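PDB 4H5G: amino acid ABC superfamily ATP binding cassette transporter, binding protein from Streptococcus pneumoniae, which binds L-arginine and probably delivers it to a membrane ABC transporter for uptake into the cell. Local coordinates for residues 133-138 against 145-150; 154-159 against 166-171. All coordinates share one frame; numbering follows the deposited sequence.

Contact 1: residues 133-138 against 145-150. With ARG (arginine), chain L.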
ATOM      1  N   VAL A 133      -4.161   1.744   8.321  1.00 17.89           N
ATOM      2  CA  VAL A 133      -5.558   2.175   8.347  1.00 17.39           C
ATOM      3  C   VAL A 133      -6.550   1.004   8.466  1.00 20.27           C
ATOM      4  O   VAL A 133      -7.438   1.053   9.314  1.00 21.39           O
ATOM      5  CB  VAL A 133      -5.892   3.139   7.167  1.00 16.50           C
ATOM      6  CG1 VAL A 133      -7.396   3.443   7.097  1.00 20.24           C
ATOM      7  CG2 VAL A 133      -5.084   4.432   7.314  1.00 20.63           C
ATOM      8  N   PRO A 134      -6.403  -0.057   7.646  1.00 21.53           N
ATOM      9  CA  PRO A 134      -7.321  -1.195   7.832  1.00 16.51           C
ATOM     10  C   PRO A 134      -7.268  -1.794   9.244  1.00 18.55           C
ATOM     11  O   PRO A 134      -8.286  -2.276   9.741  1.00 19.57           O
ATOM     12  CB  PRO A 134      -6.836  -2.211   6.793  1.00 18.68           C
ATOM     13  CG  PRO A 134      -6.220  -1.371   5.722  1.00 21.48           C
ATOM     14  CD  PRO A 134      -5.555  -0.227   6.450  1.00 20.15           C
ATOM     15  N   GLU A 135      -6.098  -1.751   9.880  1.00 18.57           N
ATOM     16  CA  GLU A 135      -5.982  -2.202  11.267  1.00 22.30           C
ATOM     17  C   GLU A 135      -6.760  -1.289  12.210  1.00 21.65           C
ATOM     18  O   GLU A 135      -7.547  -1.754  13.051  1.00 22.12           O
ATOM     19  CB  GLU A 135      -4.510  -2.262  11.697  1.00 19.48           C
ATOM     20  CG  GLU A 135      -4.318  -2.710  13.144  1.00 26.63           C
ATOM     21  CD  GLU A 135      -2.896  -2.473  13.651  1.00 31.72           C
ATOM     22  OE1 GLU A 135      -2.376  -3.314  14.421  1.00 26.09           O
ATOM     23  OE2 GLU A 135      -2.300  -1.439  13.282  1.00 26.41           O
ATOM     24  N   SER A 136      -6.548   0.015  12.054  0.50 21.31           N
ATOM     25  CA  SER A 136      -7.208   1.011  12.901  0.50 23.27           C
ATOM     26  C   SER A 136      -8.721   0.915  12.786  0.50 23.46           C
ATOM     27  O   SER A 136      -9.440   1.038  13.773  0.50 25.01           O
ATOM     28  CB  SER A 136      -6.754   2.425  12.526  0.50 24.63           C
ATOM     29  OG  SER A 136      -5.383   2.621  12.803  0.50 28.39           O
ATOM     30  N   MET A 137      -9.193   0.708  11.564  1.00 22.54           N
ATOM     31  CA  MET A 137     -10.626   0.625  11.290  1.00 21.60           C
ATOM     32  C   MET A 137     -11.267  -0.534  12.034  1.00 23.41           C
ATOM     33  O   MET A 137     -12.356  -0.405  12.591  1.00 27.74           O
ATOM     34  CB  MET A 137     -10.858   0.490   9.778  1.00 21.00           C
ATOM     35  CG  MET A 137     -10.519   1.757   9.015  1.00 23.30           C
ATOM     36  SD  MET A 137     -10.612   1.481   7.242  1.00 25.76           S
ATOM     37  CE  MET A 137     -12.386   1.280   7.036  1.00 27.03           C
ATOM     38  N   VAL A 138     -10.590  -1.676  12.054  1.00 23.14           N
ATOM     39  CA  VAL A 138     -11.127  -2.819  12.793  1.00 24.69           C
ATOM     40  C   VAL A 138     -11.175  -2.526  14.294  1.00 28.68           C
ATOM     41  O   VAL A 138     -12.181  -2.799  14.954  1.00 27.73           O
ATOM     42  CB  VAL A 138     -10.318  -4.101  12.524  1.00 20.38           C
ATOM     43  CG1 VAL A 138     -10.816  -5.236  13.428  1.00 26.53           C
ATOM     44  CG2 VAL A 138     -10.443  -4.517  11.055  1.00 20.92           C
ATOM     45  N   ALA A 145     -14.223  -7.823  18.121  1.00 36.96           N
ATOM     46  CA  ALA A 145     -13.668  -8.902  17.317  1.00 31.78           C
ATOM     47  C   ALA A 145     -12.261  -9.261  17.801  1.00 31.40           C
ATOM     48  O   ALA A 145     -11.521  -8.402  18.289  1.00 30.56           O
ATOM     49  CB  ALA A 145     -13.658  -8.525  15.838  1.00 31.33           C
ATOM     50  N   GLN A 146     -11.914 -10.539  17.673  1.00 33.37           N
ATOM     51  CA  GLN A 146     -10.554 -11.004  17.913  1.00 33.30           C
ATOM     52  C   GLN A 146      -9.679 -10.541  16.765  1.00 26.04           C
ATOM     53  O   GLN A 146      -9.714 -11.123  15.671  1.00 34.21           O
ATOM     54  CB  GLN A 146     -10.517 -12.531  17.962  1.00 35.52           C
ATOM     55  CG  GLN A 146     -11.360 -13.146  19.059  1.00 50.27           C
ATOM     56  CD  GLN A 146     -10.939 -12.681  20.437  1.00 65.10           C
ATOM     57  OE1 GLN A 146      -9.750 -12.503  20.709  1.00 70.55           O
ATOM     58  NE2 GLN A 146     -11.915 -12.474  21.316  1.00 66.29           N
ATOM     59  N   LEU A 147      -8.891  -9.501  17.002  1.00 31.51           N
ATOM     60  CA  LEU A 147      -8.032  -8.964  15.948  1.00 29.44           C
ATOM     61  C   LEU A 147      -6.602  -9.420  16.149  1.00 32.69           C
ATOM     62  O   LEU A 147      -6.026  -9.225  17.219  1.00 28.32           O
ATOM     63  CB  LEU A 147      -8.081  -7.435  15.951  1.00 29.39           C
ATOM     64  CG  LEU A 147      -7.093  -6.744  15.005  1.00 25.20           C
ATOM     65  CD1 LEU A 147      -7.337  -7.125  13.543  1.00 24.24           C
ATOM     66  CD2 LEU A 147      -7.158  -5.216  15.181  1.00 28.60           C
ATOM     67  N   THR A 148      -6.030 -10.036  15.123  1.00 24.11           N
ATOM     68  CA  THR A 148      -4.612 -10.387  15.136  1.00 26.80           C
ATOM     69  C   THR A 148      -3.887  -9.389  14.240  1.00 25.83           C
ATOM     70  O   THR A 148      -4.160  -9.318  13.048  1.00 23.18           O
ATOM     71  CB  THR A 148      -4.380 -11.809  14.590  1.00 29.33           C
ATOM     72  OG1 THR A 148      -5.063 -12.761  15.423  1.00 26.26           O
ATOM     73  CG2 THR A 148      -2.886 -12.143  14.560  1.00 31.62           C
ATOM     74  N   SER A 149      -2.967  -8.611  14.806  1.00 20.06           N
ATOM     75  CA  SER A 149      -2.211  -7.659  13.992  1.00 21.10           C
ATOM     76  C   SER A 149      -0.908  -8.321  13.574  1.00 22.97           C
ATOM     77  O   SER A 149      -0.179  -8.841  14.417  1.00 28.47           O
ATOM     78  CB  SER A 149      -1.925  -6.372  14.775  1.00 27.73           C
ATOM     79  OG  SER A 149      -3.113  -5.671  15.075  1.00 26.29           O
ATOM     80  N   LEU A 150      -0.616  -8.306  12.281  1.00 20.61           N
ATOM     81  CA  LEU A 150       0.582  -8.966  11.769  1.00 21.62           C
ATOM     82  C   LEU A 150       1.448  -7.975  11.024  1.00 20.40           C
ATOM     83  O   LEU A 150       0.946  -7.077  10.367  1.00 20.08           O
ATOM     84  CB  LEU A 150       0.175 -10.117  10.850  1.00 22.81           C
ATOM     85  CG  LEU A 150      -0.565 -11.195  11.648  1.00 24.03           C
ATOM     86  CD1 LEU A 150      -1.378 -12.083  10.728  1.00 27.58           C
ATOM     87  CD2 LEU A 150       0.420 -12.020  12.456  1.00 27.95           C
TER
HETATM   88  N   ARG L 310      -3.313   1.936   2.923  1.00 15.67           N
HETATM   89  CA  ARG L 310      -2.996   1.395   4.253  1.00 19.70           C
HETATM   90  C   ARG L 310      -2.248   2.407   5.092  1.00 24.60           C
HETATM   91  O   ARG L 310      -1.677   3.386   4.585  1.00 19.19           O
HETATM   92  CB  ARG L 310      -2.176   0.101   4.143  1.00 18.41           C
HETATM   93  CG  ARG L 310      -0.943   0.199   3.248  1.00 16.94           C
HETATM   94  CD  ARG L 310      -0.064  -1.055   3.366  1.00 18.91           C
HETATM   95  NE  ARG L 310       1.029  -1.045   2.382  1.00 17.27           N
HETATM   96  CZ  ARG L 310       1.917  -2.021   2.220  1.00 21.47           C
HETATM   97  NH1 ARG L 310       2.864  -1.917   1.289  1.00 17.58           N
HETATM   98  NH2 ARG L 310       1.853  -3.103   2.989  1.00 17.60           N
HETATM   99  OXT ARG L 310      -2.204   2.270   6.317  1.00 17.55           O

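Contact 2: residues 154-159 against 166-171. With ARG (arginine), chain L.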
ATOM      1  N   GLY A 154       1.638 -10.855   3.663  1.00 20.39           N
ATOM      2  CA  GLY A 154       1.723 -12.239   3.197  1.00 26.01           C
ATOM      3  C   GLY A 154       1.470 -13.226   4.318  1.00 26.94           C
ATOM      4  O   GLY A 154       0.843 -14.274   4.113  1.00 26.59           O
ATOM      5  N   GLU A 155       1.953 -12.896   5.516  1.00 20.94           N
ATOM      6  CA  GLU A 155       1.733 -13.762   6.677  1.00 25.41           C
ATOM      7  C   GLU A 155       0.263 -13.758   7.091  1.00 23.96           C
ATOM      8  O   GLU A 155      -0.282 -14.801   7.470  1.00 20.07           O
ATOM      9  CB  GLU A 155       2.645 -13.364   7.850  1.00 23.39           C
ATOM     10  CG  GLU A 155       2.354 -14.095   9.167  1.00 28.76           C
ATOM     11  CD  GLU A 155       2.575 -15.605   9.102  1.00 42.06           C
ATOM     12  OE1 GLU A 155       3.304 -16.078   8.205  1.00 43.11           O
ATOM     13  OE2 GLU A 155       2.020 -16.326   9.964  1.00 42.44           O
ATOM     14  N   ALA A 156      -0.386 -12.600   6.999  1.00 19.25           N
ATOM     15  CA  ALA A 156      -1.822 -12.531   7.295  1.00 20.91           C
ATOM     16  C   ALA A 156      -2.587 -13.459   6.373  1.00 24.51           C
ATOM     17  O   ALA A 156      -3.464 -14.214   6.808  1.00 19.90           O
ATOM     18  CB  ALA A 156      -2.339 -11.100   7.173  1.00 19.94           C
ATOM     19  N   VAL A 157      -2.249 -13.421   5.091  1.00 21.67           N
ATOM     20  CA  VAL A 157      -2.953 -14.264   4.124  1.00 23.82           C
ATOM     21  C   VAL A 157      -2.610 -15.743   4.314  1.00 25.00           C
ATOM     22  O   VAL A 157      -3.467 -16.612   4.147  1.00 23.09           O
ATOM     23  CB  VAL A 157      -2.715 -13.787   2.676  1.00 25.98           C
ATOM     24  CG1 VAL A 157      -3.376 -14.751   1.670  1.00 24.75           C
ATOM     25  CG2 VAL A 157      -3.265 -12.386   2.498  1.00 23.65           C
ATOM     26  N   ASN A 158      -1.366 -16.041   4.685  1.00 21.73           N
ATOM     27  CA  ASN A 158      -1.030 -17.426   5.021  1.00 23.36           C
ATOM     28  C   ASN A 158      -1.859 -17.937   6.192  1.00 21.16           C
ATOM     29  O   ASN A 158      -2.270 -19.093   6.210  1.00 21.80           O
ATOM     30  CB  ASN A 158       0.463 -17.590   5.330  1.00 28.33           C
ATOM     31  CG  ASN A 158       1.328 -17.590   4.080  1.00 38.35           C
ATOM     32  OD1 ASN A 158       0.862 -17.890   2.977  1.00 37.47           O
ATOM     33  ND2 ASN A 158       2.604 -17.254   4.253  1.00 41.65           N
ATOM     34  N   GLU A 159      -2.114 -17.072   7.168  1.00 19.08           N
ATOM     35  CA  GLU A 159      -2.919 -17.485   8.316  1.00 20.02           C
ATOM     36  C   GLU A 159      -4.387 -17.686   7.937  1.00 21.25           C
ATOM     37  O   GLU A 159      -5.048 -18.586   8.458  1.00 21.48           O
ATOM     38  CB  GLU A 159      -2.743 -16.509   9.498  1.00 22.03           C
ATOM     39  CG  GLU A 159      -1.317 -16.537  10.047  1.00 25.33           C
ATOM     40  CD  GLU A 159      -1.177 -15.844  11.402  1.00 39.51           C
ATOM     41  OE1 GLU A 159      -2.210 -15.554  12.043  1.00 34.25           O
ATOM     42  OE2 GLU A 159      -0.028 -15.589  11.822  1.00 33.64           O
ATOM     43  N   ASP A 166     -10.119 -15.844   9.740  1.00 21.42           N
ATOM     44  CA  ASP A 166     -11.296 -15.975   8.880  1.00 24.33           C
ATOM     45  C   ASP A 166     -11.418 -14.864   7.844  1.00 22.58           C
ATOM     46  O   ASP A 166     -12.042 -15.051   6.809  1.00 20.90           O
ATOM     47  CB  ASP A 166     -12.573 -15.999   9.729  1.00 24.12           C
ATOM     48  CG  ASP A 166     -12.553 -17.081  10.787  1.00 26.52           C
ATOM     49  OD1 ASP A 166     -12.279 -18.247  10.438  1.00 29.14           O
ATOM     50  OD2 ASP A 166     -12.804 -16.757  11.973  1.00 27.05           O
ATOM     51  N   ALA A 167     -10.822 -13.709   8.124  1.00 19.84           N
ATOM     52  CA  ALA A 167     -10.972 -12.555   7.248  1.00 18.03           C
ATOM     53  C   ALA A 167      -9.786 -11.632   7.448  1.00 21.11           C
ATOM     54  O   ALA A 167      -9.385 -11.394   8.579  1.00 20.70           O
ATOM     55  CB  ALA A 167     -12.255 -11.822   7.563  1.00 22.44           C
ATOM     56  N   VAL A 168      -9.233 -11.119   6.352  1.00 18.28           N
ATOM     57  CA  VAL A 168      -8.109 -10.190   6.441  1.00 17.79           C
ATOM     58  C   VAL A 168      -8.515  -8.849   5.847  1.00 18.78           C
ATOM     59  O   VAL A 168      -8.937  -8.783   4.693  1.00 21.08           O
ATOM     60  CB  VAL A 168      -6.884 -10.710   5.672  1.00 17.94           C
ATOM     61  CG1 VAL A 168      -5.694  -9.758   5.891  1.00 19.02           C
ATOM     62  CG2 VAL A 168      -6.510 -12.118   6.120  1.00 21.54           C
ATOM     63  N   HIS A 169      -8.385  -7.778   6.631  1.00 16.90           N
ATOM     64  CA  HIS A 169      -8.739  -6.432   6.164  1.00 20.73           C
ATOM     65  C   HIS A 169      -7.561  -5.833   5.401  1.00 20.74           C
ATOM     66  O   HIS A 169      -6.427  -5.871   5.880  1.00 20.11           O
ATOM     67  CB  HIS A 169      -9.073  -5.535   7.365  1.00 20.72           C
ATOM     68  CG  HIS A 169     -10.069  -4.457   7.073  1.00 21.62           C
ATOM     69  ND1 HIS A 169     -10.031  -3.225   7.689  1.00 20.77           N
ATOM     70  CD2 HIS A 169     -11.147  -4.434   6.252  1.00 19.67           C
ATOM     71  CE1 HIS A 169     -11.038  -2.485   7.253  1.00 21.42           C
ATOM     72  NE2 HIS A 169     -11.737  -3.198   6.385  1.00 19.19           N
ATOM     73  N   MET A 170      -7.822  -5.266   4.219  1.00 16.73           N
ATOM     74  CA  MET A 170      -6.741  -4.732   3.375  1.00 17.00           C
ATOM     75  C   MET A 170      -7.292  -3.811   2.297  1.00 21.86           C
ATOM     76  O   MET A 170      -8.489  -3.787   2.054  1.00 19.83           O
ATOM     77  CB  MET A 170      -5.963  -5.883   2.721  1.00 20.52           C
ATOM     78  CG  MET A 170      -6.815  -6.680   1.724  1.00 19.38           C
ATOM     79  SD  MET A 170      -5.932  -8.080   0.996  1.00 20.16           S
ATOM     80  CE  MET A 170      -5.696  -9.133   2.417  1.00 19.85           C
ATOM     81  N   ASP A 171      -6.421  -3.058   1.635  1.00 18.77           N
ATOM     82  CA  ASP A 171      -6.879  -2.228   0.519  1.00 17.93           C
ATOM     83  C   ASP A 171      -7.514  -3.100  -0.559  1.00 21.31           C
ATOM     84  O   ASP A 171      -7.007  -4.168  -0.867  1.00 18.18           O
ATOM     85  CB  ASP A 171      -5.721  -1.403  -0.054  1.00 16.99           C
ATOM     86  CG  ASP A 171      -5.351  -0.242   0.850  1.00 20.19           C
ATOM     87  OD1 ASP A 171      -6.039   0.793   0.774  1.00 23.34           O
ATOM     88  OD2 ASP A 171      -4.408  -0.380   1.663  1.00 19.70           O
TER
HETATM   89  N   ARG L 310      -3.313   1.936   2.923  1.00 15.67           N
HETATM   90  CA  ARG L 310      -2.996   1.395   4.253  1.00 19.70           C
HETATM   91  C   ARG L 310      -2.248   2.407   5.092  1.00 24.60           C
HETATM   92  O   ARG L 310      -1.677   3.386   4.585  1.00 19.19           O
HETATM   93  CB  ARG L 310      -2.176   0.101   4.143  1.00 18.41           C
HETATM   94  CG  ARG L 310      -0.943   0.199   3.248  1.00 16.94           C
HETATM   95  CD  ARG L 310      -0.064  -1.055   3.366  1.00 18.91           C
HETATM   96  NE  ARG L 310       1.029  -1.045   2.382  1.00 17.27           N
HETATM   97  CZ  ARG L 310       1.917  -2.021   2.220  1.00 21.47           C
HETATM   98  NH1 ARG L 310       2.864  -1.917   1.289  1.00 17.58           N
HETATM   99  NH2 ARG L 310       1.853  -3.103   2.989  1.00 17.60           N
HETATM  100  OXT ARG L 310      -2.204   2.270   6.317  1.00 17.55           O

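Contact 1: residues 133-138 against 145-150
The flat carboxylate of Glu-135 is held through both of its oxygens: OE1 offers its anti lone pair to Ser-149 OG, and OE2 takes the backbone N-H of Gly-131. This ties helix 133-141 to strand 146-150 inside the beta-alpha-beta unit that starts with strand 125-129, part of the type II periplasmic-binding-protein fold. The segments 133-138 and 146-150 run nearly antiparallel, their axes 10.0 Å apart at closest approach, at 161°. Ser-149 donates its hydroxyl over 2.6 Å from OG to Glu-135 OE1, a short bond that also brings Ser-149 CB to 3.1 Å from the same oxygen. Glu-135 reaches that far because CG stands opposite the backbone N (chi1 179°) and the chain continues extended beyond it. The two donors, Ser-149 OG and Gly-131 N, would favour the charged form of the buried carboxylate, to which Lys-139 adds a long, weak ion pair at OE1. One turn further along the helix, Val-138 CG1 meets the forked end of Leu-147, 4.0 Å from CD1 and 4.1 Å from CD2, the two side chains meeting at a slant. Leu-147 CD2 also comes within 4.1 Å of Glu-135 O. At its first turn the helix addresses the bound arginine. Pro-134 CD packs 3.7 Å from the ligand CA, and Val-133 N donates a nearly straight hydrogen bond, 2.9 Å at 165°, to the ligand OXT.

Contact 2: residues 154-159 against 166-171
Val-168 sets its two methyl groups against Ala-156, one on the side chain and one on the backbone carbonyl, in a largely apolar join between helix 153-162 and strand 167-171. Its CG1 meets Ala-156 CB at 3.8 Å, while CG2 rests 3.8 Å from Ala-156 O on the helix backbone. The CG1 branch lies opposite the backbone N (chi1 -175°), which leaves CG2 beside that N and spreads the fork over the helix. The small Ala-156 lets the strand come close, the CA atoms of this pair being 6.8 Å apart. Val-157, next along the helix, uses CG2 to touch Met-170 CE at 4.1 Å, the two side chains crossing at about a right angle. Met-170 brings its methyl there by a bend about the CG-SD bond (chi3 66°). At the strand's end Asp-171 turns to the ligand: its OD2 accepts a 2.9 Å hydrogen bond from the arginine N and another from Tyr-22 OH, while OD1 is held by Asn-101. Leu-160 and Met-153 of the same helix also touch Val-168. Leu-106 of strand 103-108 and Tyr-178 of helix 172-181 also pack against Val-157 and Met-170.

In the fold
The two contacts follow in series along the chain, with helix 153-162 coming directly after strand 146-150, and their centres lie about 10 Å apart. They share one mixed sheet, in which strand 125-129 separates 146-150 from 167-171, and their helices cover opposite faces of it. His-169 joins them on one side, its ND1 probably hydrogen-bonded to Pro-134 O at 2.9 Å; on the other, Leu-150 CD1 packs 3.5 Å from Ala-156 CA. Both reach the arginine from the same lobe: each supplies one hydrogen bond to the amino-acid head, contact 1 to carboxylate OXT from a helix start and contact 2 to the amino N from a strand end, among further bonds from other residues.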